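Local coordinates for dihydropteroate synthase (Clostridioides difficile, PDB 6PZ2) that catalyses the condensation of a dihydropterin pyrophosphate with p-aminobenzoate to form dihydropteroate in folate biosynthesis, at the interface of chains A and B. Coordinates in Å, arbitrary orientation; residue numbers count along the deposited sequence, not the author numbering. Chains: chain A/B, Dihydropteroate synthase.

The interface of chains A and B. Residues chain A 219-220, 229, 233; chain B 256-257, 259-260.
The guanidinium of B:Arg259 meets A:Val219 through a bridging water, which joins its NH2 (2.9 Å) to the A:Val219 carbonyl O (2.8 Å). The NH2-to-water leg is bent, 141° at the hydrogen, and the water sits somewhat off the guanidinium plane. Against the opposite face, near the NH2 edge, lies the methyl CE of B:Met256, a neighbour one turn back in the same helix. This helix, 251-265, is the C-terminal one of the pterin-binding TIM barrel, and its packing on the partner subunit, repeated by two-fold symmetry, illustrates how dihydropteroate synthase probably dimerises.

Away from the water link, the residues described here meet mainly through carbon and sulfur contacts. A:Val219 points CG1, anti to its own N (chi1 175°), at the main-chain O of B:Arg259, 3.5 Å away. Its CB and CG2 face the sulfur of B:Met260, whose bent side chain crosses the valine at nearly a right angle. The other flank of that methionine, CB and CG, rests on the methyl of A:Ala233.

A:Leu220 brings its branch end to the helix surface: CD2 lies 3.6 Å from the B:Met256 carbonyl O, with the B:Met256 sulfur (3.8 Å) and the B:Arg259 CB (4.0 Å) also beside it. A:Glu229, in helix 228-240, contributes its aliphatic stem, CG meeting the B:Met256 CB at 3.4 Å. The bend at its chi2 (-62°) carries the carboxylate away from the methionine. The B:Ala257 methyl packs beside the stem's CB.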
loop_
_atom_site.group_PDB
_atom_site.type_symbol
_atom_site.label_atom_id
_atom_site.label_comp_id
_atom_site.label_asym_id
_atom_site.label_seq_id
_atom_site.Cartn_x
_atom_site.Cartn_y
_atom_site.Cartn_z
ATOM N N VAL A 219 -12.868 4.985 6.873
ATOM C CA VAL A 219 -11.683 4.703 7.700
ATOM C C VAL A 219 -10.833 5.977 7.773
ATOM O O VAL A 219 -10.246 6.298 8.788
ATOM C CB VAL A 219 -10.889 3.508 7.129
ATOM C CG1 VAL A 219 -9.582 3.238 7.871
ATOM C CG2 VAL A 219 -11.739 2.254 7.117
ATOM N N LEU A 220 -10.793 6.715 6.679
ATOM C CA LEU A 220 -10.002 7.904 6.551
ATOM C C LEU A 220 -10.914 9.089 6.215
ATOM O O LEU A 220 -11.025 9.440 5.035
ATOM C CB LEU A 220 -8.989 7.684 5.419
ATOM C CG LEU A 220 -8.134 6.428 5.521
ATOM C CD1 LEU A 220 -7.175 6.339 4.343
ATOM C CD2 LEU A 220 -7.345 6.431 6.818
ATOM N N GLU A 229 -3.871 7.250 0.154
ATOM C CA GLU A 229 -3.048 6.189 0.732
ATOM C C GLU A 229 -3.950 5.000 1.069
ATOM O O GLU A 229 -3.492 3.862 0.958
ATOM C CB GLU A 229 -2.053 6.519 1.857
ATOM C CG GLU A 229 -2.116 7.827 2.589
ATOM C CD GLU A 229 -1.913 9.133 1.850
ATOM O OE1 GLU A 229 -0.830 9.335 1.268
ATOM O OE2 GLU A 229 -2.870 9.941 1.890
ATOM N N ALA A 233 -3.444 1.243 -0.406
ATOM C CA ALA A 233 -3.476 0.041 0.390
ATOM C C ALA A 233 -4.306 -1.039 -0.312
ATOM O O ALA A 233 -3.884 -2.217 -0.372
ATOM C CB ALA A 233 -4.015 0.340 1.769
ATOM N N MET B 256 -1.931 6.486 7.475
ATOM C CA MET B 256 -3.217 6.427 6.750
ATOM C C MET B 256 -3.354 5.057 6.073
ATOM O O MET B 256 -4.374 4.406 6.227
ATOM C CB MET B 256 -3.357 7.541 5.704
ATOM C CG MET B 256 -3.394 8.939 6.269
ATOM S SD MET B 256 -4.677 9.091 7.535
ATOM C CE MET B 256 -3.773 9.080 9.078
ATOM N N ALA B 257 -2.304 4.556 5.402
ATOM C CA ALA B 257 -2.329 3.233 4.781
ATOM C C ALA B 257 -2.503 2.118 5.825
ATOM O O ALA B 257 -3.188 1.088 5.596
ATOM C CB ALA B 257 -1.041 3.048 3.979
ATOM N N ARG B 259 -4.018 2.363 8.705
ATOM C CA ARG B 259 -5.414 2.331 9.216
ATOM C C ARG B 259 -6.330 1.601 8.231
ATOM O O ARG B 259 -7.172 0.837 8.647
ATOM C CB ARG B 259 -5.911 3.759 9.430
ATOM C CG ARG B 259 -5.263 4.399 10.645
ATOM C CD ARG B 259 -5.863 5.749 10.951
ATOM N NE ARG B 259 -5.318 6.295 12.173
ATOM C CZ ARG B 259 -5.505 7.548 12.580
ATOM N NH1 ARG B 259 -5.003 7.941 13.738
ATOM N NH2 ARG B 259 -6.218 8.391 11.849
ATOM N N MET B 260 -6.071 1.752 6.927
ATOM C CA MET B 260 -6.896 1.121 5.932
ATOM C C MET B 260 -6.650 -0.380 6.024
ATOM O O MET B 260 -7.584 -1.160 6.071
ATOM C CB MET B 260 -6.614 1.663 4.522
ATOM C CG MET B 260 -7.637 1.205 3.484
ATOM S SD MET B 260 -9.323 1.802 3.895
ATOM C CE MET B 260 -10.311 0.385 3.432
HETATM O O HOH W 1 -8.421 8.033 9.959
#